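Local coordinates for methyltransferase domain-containing protein (Pyrococcus horikoshii, PDB 1VE3), which binds S-adenosylmethionine and is probably a methyltransferase of the Rossmann-like class I type, its substrate not established, at residues A[13-17]-A[79-83]; A[73-77]-A[88-92]; A[140-146]-A[193-199]; A[93-97]-A[124-130]. All coordinates share one frame; numbering follows the deposited sequence.

Interaction 1: residues A[13-17]-A[79-83]; sequences YTDIN and YAKSR. With SAM (S-adenosylmethionine), chain C.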
# COMPACT_ATOMS: atom_id res chain seq x y z
N TYR A 13 4.54 5.23 -7.33
CA TYR A 13 3.73 6.12 -8.13
C TYR A 13 3.30 5.53 -9.47
O TYR A 13 2.65 6.21 -10.27
CB TYR A 13 4.49 7.43 -8.35
CG TYR A 13 5.03 8.03 -7.06
CD1 TYR A 13 4.19 8.67 -6.15
CD2 TYR A 13 6.39 7.97 -6.76
CE1 TYR A 13 4.69 9.25 -4.98
CE2 TYR A 13 6.91 8.53 -5.60
CZ TYR A 13 6.05 9.17 -4.72
OH TYR A 13 6.56 9.73 -3.57
N THR A 14 3.64 4.27 -9.71
CA THR A 14 3.30 3.65 -10.98
C THR A 14 2.54 2.34 -10.92
O THR A 14 1.92 1.95 -11.90
CB THR A 14 4.56 3.44 -11.84
OG1 THR A 14 5.54 2.70 -11.09
CG2 THR A 14 5.16 4.79 -12.23
N ASP A 15 2.55 1.67 -9.77
CA ASP A 15 1.85 0.40 -9.62
C ASP A 15 0.70 0.52 -8.62
O ASP A 15 0.87 0.27 -7.42
CB ASP A 15 2.82 -0.69 -9.17
CG ASP A 15 2.17 -2.06 -9.09
OD1 ASP A 15 0.94 -2.16 -9.28
OD2 ASP A 15 2.90 -3.04 -8.85
N ILE A 16 -0.47 0.89 -9.13
CA ILE A 16 -1.67 1.09 -8.32
C ILE A 16 -2.01 -0.06 -7.39
O ILE A 16 -2.68 0.14 -6.38
CB ILE A 16 -2.90 1.40 -9.21
CG1 ILE A 16 -2.68 2.72 -9.96
CG2 ILE A 16 -4.16 1.52 -8.36
CD1 ILE A 16 -3.81 3.10 -10.90
N ASN A 17 -1.57 -1.27 -7.71
CA ASN A 17 -1.87 -2.41 -6.84
C ASN A 17 -0.75 -2.79 -5.87
O ASN A 17 -0.89 -3.72 -5.08
CB ASN A 17 -2.26 -3.63 -7.67
CG ASN A 17 -3.61 -3.46 -8.35
OD1 ASN A 17 -4.61 -3.19 -7.69
ND2 ASN A 17 -3.63 -3.62 -9.67
N TYR A 79 -5.45 0.83 -16.70
CA TYR A 79 -6.01 0.60 -15.37
C TYR A 79 -7.49 0.91 -15.38
O TYR A 79 -8.29 0.22 -14.76
CB TYR A 79 -5.32 1.48 -14.32
CG TYR A 79 -4.01 0.92 -13.81
CD1 TYR A 79 -3.95 -0.35 -13.24
CD2 TYR A 79 -2.83 1.66 -13.90
CE1 TYR A 79 -2.75 -0.88 -12.76
CE2 TYR A 79 -1.62 1.14 -13.42
CZ TYR A 79 -1.59 -0.12 -12.85
OH TYR A 79 -0.40 -0.64 -12.37
N ALA A 80 -7.86 1.97 -16.10
CA ALA A 80 -9.25 2.38 -16.21
C ALA A 80 -10.03 1.31 -16.96
O ALA A 80 -11.19 1.04 -16.64
CB ALA A 80 -9.35 3.71 -16.95
N LYS A 81 -9.39 0.70 -17.95
CA LYS A 81 -10.02 -0.34 -18.74
C LYS A 81 -10.29 -1.55 -17.84
O LYS A 81 -11.42 -2.02 -17.74
CB LYS A 81 -9.11 -0.74 -19.90
CG LYS A 81 -9.81 -1.52 -21.01
CD LYS A 81 -8.84 -1.82 -22.15
CE LYS A 81 -9.55 -2.43 -23.36
NZ LYS A 81 -10.26 -3.70 -23.03
N SER A 82 -9.24 -2.04 -17.18
CA SER A 82 -9.37 -3.20 -16.30
C SER A 82 -10.34 -2.96 -15.15
O SER A 82 -10.99 -3.89 -14.68
CB SER A 82 -8.00 -3.59 -15.74
OG SER A 82 -7.45 -2.56 -14.96
N ARG A 83 -10.45 -1.71 -14.70
CA ARG A 83 -11.37 -1.40 -13.61
C ARG A 83 -12.70 -0.89 -14.14
O ARG A 83 -13.59 -0.57 -13.36
CB ARG A 83 -10.76 -0.35 -12.67
CG ARG A 83 -9.60 -0.87 -11.84
CD ARG A 83 -9.31 0.05 -10.67
NE ARG A 83 -8.27 -0.47 -9.80
CZ ARG A 83 -7.88 0.10 -8.67
NH1 ARG A 83 -8.45 1.23 -8.27
NH2 ARG A 83 -6.90 -0.44 -7.95
N SAM C . -0.50 12.55 -8.40
CA SAM C . 0.32 11.34 -8.68
C SAM C . 0.12 10.31 -7.57
O SAM C . 0.06 9.11 -7.88
OXT SAM C . 0.02 10.79 -6.39
CB SAM C . 1.76 11.75 -8.71
CG SAM C . 2.61 10.88 -9.49
SD SAM C . 4.38 11.37 -9.53
CE SAM C . 4.92 11.30 -7.94
C5' SAM C . 4.38 13.03 -10.23
C4' SAM C . 3.77 13.21 -11.71
O4' SAM C . 3.85 14.63 -12.09
C3' SAM C . 4.57 12.53 -12.80
O3' SAM C . 3.55 11.48 -13.18
C2' SAM C . 4.71 13.41 -13.99
O2' SAM C . 4.56 12.99 -15.31
C1' SAM C . 3.82 14.62 -13.50
N9 SAM C . 4.27 15.91 -14.05
C8 SAM C . 5.51 16.54 -14.05
N7 SAM C . 5.51 17.71 -14.65
C5 SAM C . 4.22 17.87 -15.06
C6 SAM C . 3.50 18.92 -15.78
N6 SAM C . 4.11 20.05 -16.20
N1 SAM C . 2.13 18.76 -16.06
C2 SAM C . 1.48 17.63 -15.64
N3 SAM C . 2.05 16.59 -14.97
C4 SAM C . 3.43 16.76 -14.70
O HOH W 1 2.56 -0.25 -13.90
O HOH W 2 -5.43 1.00 -5.68
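Residues 13-17, an irregular loop between helices 4-9 and 19-34, run past the C-terminal end of helix 70-82, and the backbones stay well apart, with Ile16 and Tyr79 nearest at 8.3 Å between CA atoms. Side chains fill that distance. Ile16 lays its CD1 methyl over one face of the Tyr79 ring, off-centre toward the rim, a CH-pi contact of 3.8 Å from CD1 to the ring centroid. With chi1 -63° Ile16 CG1 sits beside its own backbone N and carries CD1 onto the ring, while the CG2 branch turns to Arg83 and meets NH2 at 3.4 Å. At the far end of the ring the phenol OH lies 3.5 Å from Thr14 O, and a water that donates to this carbonyl makes a weak bond with the hydroxyl. A second water links the two segments more firmly, donating to Ile16 O and accepting from Arg83 NH2 at 3.1 Å. The main partner of Arg83, though, is Glu173 of the second subunit, which forms a salt bridge to NE. With an alanine for Tyr79 the Ile16 methyl is likely to lose the ring face it lies on, and the water on Thr14 O its weak second partner. Within the loop, Asp15 OD1 accepts from Asn17 N at 3.1 Å, closing an Asx turn. Upstream, Tyr13 presents a ring face to the methyl group of S-adenosylmethionine, with CD1 3.3 Å from the ligand's CE. This is an N-terminal loop that enters the cofactor pocket of a Rossmann-like methyltransferase at Tyr13 and packs on the end of helix 70-82.

Interaction 2: residues A[73-77]-A[88-92]; sequences IRKAR and EFIVG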
# COMPACT_ATOMS: atom_id res chain seq x y z
N ILE A 73 0.01 8.33 -18.67
CA ILE A 73 -1.33 8.34 -19.23
C ILE A 73 -1.69 7.00 -19.87
O ILE A 73 -2.82 6.52 -19.73
CB ILE A 73 -1.48 9.48 -20.26
CG1 ILE A 73 -1.29 10.83 -19.55
CG2 ILE A 73 -2.85 9.43 -20.92
CD1 ILE A 73 -2.29 11.09 -18.44
N ARG A 74 -0.74 6.39 -20.57
CA ARG A 74 -0.99 5.11 -21.21
C ARG A 74 -1.36 4.05 -20.17
O ARG A 74 -2.33 3.32 -20.34
CB ARG A 74 0.24 4.65 -22.01
CG ARG A 74 -0.02 3.41 -22.87
CD ARG A 74 1.19 3.03 -23.73
NE ARG A 74 2.39 2.82 -22.92
CZ ARG A 74 3.40 3.68 -22.83
NH1 ARG A 74 3.37 4.82 -23.51
NH2 ARG A 74 4.43 3.40 -22.05
N LYS A 75 -0.59 3.98 -19.09
CA LYS A 75 -0.88 3.01 -18.03
C LYS A 75 -2.21 3.33 -17.36
O LYS A 75 -2.97 2.43 -17.00
CB LYS A 75 0.22 3.00 -16.96
CG LYS A 75 1.43 2.12 -17.23
CD LYS A 75 2.31 2.07 -15.98
CE LYS A 75 3.64 1.38 -16.25
NZ LYS A 75 4.54 1.39 -15.06
N ALA A 76 -2.49 4.62 -17.19
CA ALA A 76 -3.72 5.06 -16.55
C ALA A 76 -4.92 4.47 -17.29
O ALA A 76 -5.82 3.92 -16.67
CB ALA A 76 -3.80 6.58 -16.55
N ARG A 77 -4.91 4.59 -18.61
CA ARG A 77 -5.99 4.08 -19.43
C ARG A 77 -6.19 2.58 -19.29
O ARG A 77 -7.33 2.11 -19.19
CB ARG A 77 -5.74 4.47 -20.89
CG ARG A 77 -6.02 5.95 -21.13
CD ARG A 77 -5.44 6.48 -22.41
NE ARG A 77 -5.79 7.89 -22.57
CZ ARG A 77 -5.19 8.73 -23.40
NH1 ARG A 77 -4.19 8.32 -24.16
NH2 ARG A 77 -5.59 10.00 -23.46
N GLU A 88 -11.66 10.17 -17.51
CA GLU A 88 -10.98 10.55 -18.74
C GLU A 88 -9.59 11.08 -18.46
O GLU A 88 -9.41 12.06 -17.74
CB GLU A 88 -11.77 11.62 -19.50
CG GLU A 88 -10.96 12.21 -20.65
CD GLU A 88 -11.75 13.18 -21.51
OE1 GLU A 88 -12.30 14.16 -20.96
OE2 GLU A 88 -11.81 12.95 -22.74
N PHE A 89 -8.60 10.43 -19.07
CA PHE A 89 -7.21 10.83 -18.90
C PHE A 89 -6.75 11.59 -20.13
O PHE A 89 -6.98 11.17 -21.26
CB PHE A 89 -6.34 9.60 -18.67
CG PHE A 89 -6.61 8.91 -17.38
CD1 PHE A 89 -6.28 9.52 -16.17
CD2 PHE A 89 -7.24 7.67 -17.36
CE1 PHE A 89 -6.57 8.90 -14.96
CE2 PHE A 89 -7.53 7.04 -16.15
CZ PHE A 89 -7.20 7.65 -14.95
N ILE A 90 -6.09 12.72 -19.88
CA ILE A 90 -5.59 13.56 -20.96
C ILE A 90 -4.14 13.91 -20.73
O ILE A 90 -3.73 14.19 -19.60
CB ILE A 90 -6.39 14.88 -21.06
CG1 ILE A 90 -7.88 14.58 -21.20
CG2 ILE A 90 -5.91 15.68 -22.25
CD1 ILE A 90 -8.75 15.82 -21.20
N VAL A 91 -3.35 13.89 -21.80
CA VAL A 91 -1.94 14.24 -21.71
C VAL A 91 -1.84 15.75 -21.81
O VAL A 91 -2.02 16.33 -22.89
CB VAL A 91 -1.14 13.60 -22.86
CG1 VAL A 91 0.31 14.03 -22.79
CG2 VAL A 91 -1.23 12.08 -22.78
N GLY A 92 -1.56 16.40 -20.68
CA GLY A 92 -1.46 17.85 -20.67
C GLY A 92 -0.41 18.40 -19.72
O GLY A 92 0.19 17.67 -18.93
O HOH W 3 -8.23 8.08 -21.49
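Phe89 lays its ring flat beneath the Ala76 methyl, which stands over the middle of one face: CB is 3.6 Å from the ring centroid and only 6° off the normal, a well-centred CH-pi contact. Helix 70-82 and strand 88-91 run antiparallel here, their local axes 8.6 Å apart at 168°, as expected for the helix and second strand of the beta-alpha-beta unit begun by strand 62-67. One turn back along the helix Ile73 spreads its branches over the strand. Its CG1 presses on Val91 CG2 at 3.5 Å, tighter than usual for two carbons, and CD1 continues to Ile90 O. The CG2 branch, anti to the backbone N, reaches Phe89 CB and also lies over the centre of the Arg77 guanidinium. Arg77, extended from CG to NE, stretches along the outer side so that NH2 donates to Phe89 O at 2.9 Å; it comes from above the carbonyl plane, at an N-H...O angle of 150°. Its NE donates a hydrogen bond to a water that is also weakly bonded to Phe89 N. Replacing Phe89 with a serine would probably open a gap under the Ala76 methyl and loosen the helix from the strand. Apolar groups thus supply the buried side, while at the exposed margin the arginine ties the helix to the main chain of an edge strand.

Interaction 3: residues A[140-146]-A[193-199]; sequences MYFTDLR and VWGKTGV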
# COMPACT_ATOMS: atom_id res chain seq x y z
N MSE A 140 -3.90 20.12 -2.11
CA MSE A 140 -2.61 19.54 -2.44
C MSE A 140 -1.89 18.89 -1.25
O MSE A 140 -2.08 19.27 -0.09
CB MSE A 140 -1.69 20.56 -3.15
CG MSE A 140 -0.85 21.51 -2.29
SE MSE A 140 0.56 22.43 -3.36
CE MSE A 140 2.03 21.26 -2.96
N TYR A 141 -1.10 17.88 -1.56
CA TYR A 141 -0.34 17.16 -0.55
C TYR A 141 1.10 17.20 -1.02
O TYR A 141 1.40 16.88 -2.17
CB TYR A 141 -0.81 15.71 -0.45
CG TYR A 141 0.09 14.85 0.41
CD1 TYR A 141 0.04 14.92 1.80
CD2 TYR A 141 1.02 13.99 -0.17
CE1 TYR A 141 0.89 14.15 2.59
CE2 TYR A 141 1.87 13.22 0.60
CZ TYR A 141 1.81 13.30 1.98
OH TYR A 141 2.67 12.54 2.73
N PHE A 142 1.98 17.63 -0.13
CA PHE A 142 3.39 17.71 -0.49
C PHE A 142 4.25 17.43 0.72
O PHE A 142 3.79 17.44 1.86
CB PHE A 142 3.74 19.10 -1.06
CG PHE A 142 3.62 20.22 -0.06
CD1 PHE A 142 2.38 20.72 0.31
CD2 PHE A 142 4.76 20.76 0.53
CE1 PHE A 142 2.27 21.74 1.26
CE2 PHE A 142 4.66 21.77 1.48
CZ PHE A 142 3.41 22.26 1.85
N THR A 143 5.53 17.19 0.45
CA THR A 143 6.47 16.91 1.51
C THR A 143 7.48 18.05 1.59
O THR A 143 7.98 18.51 0.57
CB THR A 143 7.20 15.58 1.23
OG1 THR A 143 6.23 14.52 1.20
CG2 THR A 143 8.24 15.28 2.30
N ASP A 144 7.73 18.52 2.81
CA ASP A 144 8.70 19.58 3.01
C ASP A 144 10.06 18.91 2.85
O ASP A 144 10.67 18.46 3.83
CB ASP A 144 8.55 20.17 4.41
CG ASP A 144 9.45 21.38 4.63
OD1 ASP A 144 10.63 21.33 4.22
OD2 ASP A 144 8.98 22.38 5.23
N LEU A 145 10.51 18.81 1.61
CA LEU A 145 11.76 18.07 1.53
C LEU A 145 12.93 18.92 2.00
O LEU A 145 13.98 18.42 2.38
CB LEU A 145 11.97 17.66 0.07
CG LEU A 145 13.10 16.64 -0.09
CD1 LEU A 145 13.72 16.23 1.25
CD2 LEU A 145 12.65 15.34 -0.76
N ARG A 146 12.77 20.23 2.18
CA ARG A 146 13.82 21.02 2.81
C ARG A 146 14.07 20.61 4.26
O ARG A 146 15.21 20.56 4.70
CB ARG A 146 13.47 22.51 2.73
CG ARG A 146 14.57 23.43 3.22
CD ARG A 146 14.43 24.80 2.58
NE ARG A 146 14.47 24.69 1.12
CZ ARG A 146 14.21 25.70 0.29
NH1 ARG A 146 13.88 26.89 0.77
NH2 ARG A 146 14.27 25.51 -1.02
N VAL A 193 13.70 21.22 -4.53
CA VAL A 193 13.46 21.15 -3.09
C VAL A 193 12.52 22.25 -2.60
O VAL A 193 12.78 23.43 -2.80
CB VAL A 193 14.78 21.25 -2.29
CG1 VAL A 193 14.53 20.91 -0.83
CG2 VAL A 193 15.83 20.32 -2.89
N TRP A 194 11.44 21.85 -1.95
CA TRP A 194 10.47 22.80 -1.41
C TRP A 194 10.28 22.69 0.10
O TRP A 194 10.35 21.59 0.67
CB TRP A 194 9.10 22.62 -2.08
CG TRP A 194 9.05 23.07 -3.49
CD1 TRP A 194 9.22 22.31 -4.61
CD2 TRP A 194 8.81 24.41 -3.94
NE1 TRP A 194 9.09 23.09 -5.74
CE2 TRP A 194 8.84 24.38 -5.36
CE3 TRP A 194 8.57 25.63 -3.29
CZ2 TRP A 194 8.64 25.53 -6.13
CZ3 TRP A 194 8.37 26.78 -4.06
CH2 TRP A 194 8.41 26.72 -5.47
N GLY A 195 10.06 23.83 0.74
CA GLY A 195 9.82 23.86 2.16
C GLY A 195 8.40 24.39 2.31
O GLY A 195 7.93 25.12 1.43
N LYS A 196 7.71 24.01 3.38
CA LYS A 196 6.35 24.47 3.60
C LYS A 196 6.22 25.99 3.44
O LYS A 196 5.22 26.48 2.91
CB LYS A 196 5.87 24.04 4.99
CG LYS A 196 4.40 24.30 5.25
CD LYS A 196 4.00 23.82 6.65
CE LYS A 196 2.51 24.01 6.92
NZ LYS A 196 2.09 25.45 6.90
N THR A 197 7.22 26.74 3.89
CA THR A 197 7.18 28.20 3.80
C THR A 197 7.25 28.72 2.36
O THR A 197 6.65 29.74 2.04
CB THR A 197 8.34 28.87 4.59
OG1 THR A 197 8.20 28.58 5.99
CG2 THR A 197 8.32 30.38 4.40
N GLY A 198 7.98 28.01 1.50
CA GLY A 198 8.09 28.43 0.12
C GLY A 198 6.82 28.14 -0.66
O GLY A 198 6.35 28.95 -1.46
N VAL A 199 6.25 26.96 -0.42
CA VAL A 199 5.04 26.55 -1.10
C VAL A 199 3.90 27.50 -0.77
O VAL A 199 3.23 28.03 -1.65
CB VAL A 199 4.62 25.11 -0.69
CG1 VAL A 199 3.27 24.75 -1.31
CG2 VAL A 199 5.71 24.12 -1.14
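Phe142 and Val199 make the close-packed half of this contact, at the end of strand 136-143. The ring is pushed in by a chi1 of 66°, which puts CG between the backbone N and the carbonyl carbon, and Val199 comes from the opposite direction over one face, its CG1 4.2 Å from the ring centroid. Val199 CG2 touches Phe142 CE2 at 3.7 Å, and Lys196 CA meets the ring edge in plane. Two residues back along the strand, Met140, present as selenomethionine, reaches tip to tip with Val199, its CE against CG1. Next comes a polar seam where two helices start side by side. Asp144, the N-cap of helix 145-148, has OD1 on Glu147 N, while OD2 accepts from Lys196 N at 2.8 Å in a nearly straight bond of 176°, approaching from well above the carboxylate plane. Lys196 is the first residue of helix 196-203, so one carboxylate serves the starts of both helices. In return Trp194 O accepts from Arg146 N at 3.2 Å. Gly195 fits closely here, its CA 3.4 Å from Asp144 OD1 and also against Arg146 CB. Arg146 lies at the partly exposed margin, its chain bent at chi3 to bring NH2 within 3.1 Å of Val193 O, yet its NE is covered without a partner in the model. Lys196 leads its amine away to Glu200 and Glu212. With amides of two helix starts facing it, the buried Asp144 carboxylate is likely to be stabilised in its charged form.

Interaction 4: residues A[93-97]-A[124-130]; sequences DARKL and VFKEVRR. With SAM (S-adenosylmethionine), chain C.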
# COMPACT_ATOMS: atom_id res chain seq x y z
N ASP A 93 -0.19 19.71 -19.80
CA ASP A 93 0.80 20.39 -18.97
C ASP A 93 0.11 21.21 -17.88
O ASP A 93 -0.67 22.12 -18.17
CB ASP A 93 1.64 21.32 -19.84
CG ASP A 93 2.85 21.88 -19.10
OD1 ASP A 93 2.84 21.92 -17.85
OD2 ASP A 93 3.80 22.29 -19.78
N ALA A 94 0.42 20.88 -16.63
CA ALA A 94 -0.17 21.56 -15.48
C ALA A 94 0.12 23.04 -15.49
O ALA A 94 -0.62 23.83 -14.90
CB ALA A 94 0.34 20.93 -14.18
N ARG A 95 1.22 23.42 -16.14
CA ARG A 95 1.63 24.82 -16.22
C ARG A 95 0.75 25.62 -17.18
O ARG A 95 0.71 26.85 -17.11
CB ARG A 95 3.10 24.92 -16.65
CG ARG A 95 4.07 24.30 -15.65
CD ARG A 95 5.47 24.19 -16.23
NE ARG A 95 5.47 23.46 -17.49
CZ ARG A 95 6.53 23.31 -18.29
NH1 ARG A 95 7.71 23.83 -17.97
NH2 ARG A 95 6.40 22.63 -19.42
N LYS A 96 0.06 24.93 -18.08
CA LYS A 96 -0.82 25.59 -19.04
C LYS A 96 -1.92 24.65 -19.54
O LYS A 96 -1.77 23.99 -20.57
CB LYS A 96 -0.02 26.12 -20.23
CG LYS A 96 -0.88 26.92 -21.21
CD LYS A 96 -1.60 28.06 -20.48
CE LYS A 96 -2.65 28.74 -21.36
NZ LYS A 96 -3.75 27.81 -21.74
N LEU A 97 -3.03 24.62 -18.81
CA LEU A 97 -4.17 23.76 -19.13
C LEU A 97 -5.06 24.41 -20.17
O LEU A 97 -5.17 25.63 -20.24
CB LEU A 97 -4.98 23.49 -17.87
CG LEU A 97 -4.19 22.91 -16.69
CD1 LEU A 97 -5.02 23.02 -15.42
CD2 LEU A 97 -3.81 21.46 -16.99
N VAL A 124 1.57 26.91 -12.37
CA VAL A 124 0.58 25.89 -12.04
C VAL A 124 -0.50 26.46 -11.12
O VAL A 124 -1.69 26.30 -11.37
CB VAL A 124 1.22 24.68 -11.36
CG1 VAL A 124 0.14 23.72 -10.87
CG2 VAL A 124 2.15 23.97 -12.33
N PHE A 125 -0.08 27.13 -10.04
CA PHE A 125 -1.03 27.72 -9.11
C PHE A 125 -1.94 28.71 -9.81
O PHE A 125 -3.14 28.75 -9.55
CB PHE A 125 -0.31 28.43 -7.96
CG PHE A 125 0.26 27.51 -6.91
CD1 PHE A 125 0.02 26.14 -6.95
CD2 PHE A 125 1.04 28.02 -5.88
CE1 PHE A 125 0.56 25.29 -5.97
CE2 PHE A 125 1.57 27.19 -4.89
CZ PHE A 125 1.33 25.82 -4.94
N LYS A 126 -1.37 29.50 -10.72
CA LYS A 126 -2.15 30.48 -11.46
C LYS A 126 -3.20 29.76 -12.30
O LYS A 126 -4.38 30.15 -12.30
CB LYS A 126 -1.23 31.31 -12.37
CG LYS A 126 -1.88 32.59 -12.88
CD LYS A 126 -0.87 33.45 -13.63
CE LYS A 126 0.29 33.84 -12.74
NZ LYS A 126 1.30 34.66 -13.47
N GLU A 127 -2.79 28.71 -13.00
CA GLU A 127 -3.71 27.92 -13.82
C GLU A 127 -4.78 27.23 -12.99
O GLU A 127 -5.94 27.15 -13.41
CB GLU A 127 -2.93 26.88 -14.63
CG GLU A 127 -2.39 27.41 -15.93
CD GLU A 127 -3.50 27.83 -16.87
OE1 GLU A 127 -4.06 26.96 -17.56
OE2 GLU A 127 -3.82 29.04 -16.91
N VAL A 128 -4.40 26.73 -11.81
CA VAL A 128 -5.35 26.05 -10.94
C VAL A 128 -6.45 27.02 -10.51
O VAL A 128 -7.63 26.69 -10.56
CB VAL A 128 -4.65 25.52 -9.67
CG1 VAL A 128 -5.70 24.98 -8.69
CG2 VAL A 128 -3.65 24.42 -10.04
N ARG A 129 -6.05 28.21 -10.07
CA ARG A 129 -7.03 29.19 -9.65
C ARG A 129 -7.99 29.50 -10.79
O ARG A 129 -9.20 29.60 -10.57
CB ARG A 129 -6.34 30.48 -9.20
CG ARG A 129 -7.33 31.61 -8.95
CD ARG A 129 -6.64 32.89 -8.55
NE ARG A 129 -7.55 34.02 -8.59
CZ ARG A 129 -8.13 34.47 -9.71
NH1 ARG A 129 -7.88 33.88 -10.87
NH2 ARG A 129 -8.96 35.50 -9.66
N ARG A 130 -7.46 29.63 -12.00
CA ARG A 130 -8.26 29.95 -13.17
C ARG A 130 -9.33 28.93 -13.55
O ARG A 130 -10.48 29.30 -13.81
CB ARG A 130 -7.36 30.19 -14.39
CG ARG A 130 -8.12 30.52 -15.66
CD ARG A 130 -7.18 30.78 -16.84
NE ARG A 130 -6.62 29.56 -17.40
CZ ARG A 130 -7.34 28.58 -17.94
NH1 ARG A 130 -8.66 28.68 -17.99
NH2 ARG A 130 -6.74 27.51 -18.43
N SAM C . -0.50 12.55 -8.40
CA SAM C . 0.32 11.34 -8.68
C SAM C . 0.12 10.31 -7.57
O SAM C . 0.06 9.11 -7.88
OXT SAM C . 0.02 10.79 -6.39
CB SAM C . 1.76 11.75 -8.71
CG SAM C . 2.61 10.88 -9.49
SD SAM C . 4.38 11.37 -9.53
CE SAM C . 4.92 11.30 -7.94
C5' SAM C . 4.38 13.03 -10.23
C4' SAM C . 3.77 13.21 -11.71
O4' SAM C . 3.85 14.63 -12.09
C3' SAM C . 4.57 12.53 -12.80
O3' SAM C . 3.55 11.48 -13.18
C2' SAM C . 4.71 13.41 -13.99
O2' SAM C . 4.56 12.99 -15.31
C1' SAM C . 3.82 14.62 -13.50
N9 SAM C . 4.27 15.91 -14.05
C8 SAM C . 5.51 16.54 -14.05
N7 SAM C . 5.51 17.71 -14.65
C5 SAM C . 4.22 17.87 -15.06
C6 SAM C . 3.50 18.92 -15.78
N6 SAM C . 4.11 20.05 -16.20
N1 SAM C . 2.13 18.76 -16.06
C2 SAM C . 1.48 17.63 -15.64
N3 SAM C . 2.05 16.59 -14.97
C4 SAM C . 3.43 16.76 -14.70
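Glu127 points from helix 118-131 at the loop 93-97 and doubles back at chi2 (-64°), setting its carboxylate beside the Leu97 backbone. OE1 accepts from Leu97 N at 2.8 Å on the anti side, while Arg130 NH2 meets the same oxygen on the syn side, from the opposite face of the plane. Arg130 grips the carboxylate side-on, its NE donating to OE2 at 2.9 Å, and its NH1 goes on to a salt bridge with Asp101. Lys96 crosses Glu127 obliquely, CD 4.0 Å from OE1, and turns its amine to Leu97 O.

Asp93 to Lys96 form a type I beta turn, and Asp93 OD1 accepts from Arg95 N to add an Asx turn. In this Rossmann-like fold the turn follows strand 88-91 and reads the adenine: Ala94 N donates to N1 of S-adenosylmethionine at 2.8 Å and the ligand's N6 donates to Asp93 OD1 at 2.8 Å. Arg95 grips the Asp93 carboxylate side-on, both oxygens close to the guanidinium plane, NE to OD1 on the syn lone pair and NH2 to OD2 at 2.6 Å, which fixes its rotation toward the base. On the helix side, Val124 CG2 touches both Ala94 CB and Arg95 CG, the latter at 3.8 Å.

How the interactions relate
Interactions 1 and 2 share helix 70-82, which meets the N-terminal loop at one end and strand 88-91 along its inner side; their centres are 11 Å apart and they touch where Ala80 packs on Phe89 and Thr14 on Lys75. Interaction 2 runs straight into interaction 4 along the chain, 18 Å away between centres, so the strand delivers the turn that holds the adenine. Interactions 1 and 4 never meet, lying about 15 Å apart at their nearest atoms, yet both touch S-adenosylmethionine, one at the methyl end and the other at the base. Interaction 3 lies across the chain's centre from 1 and 2, joined to 4 through Phe125.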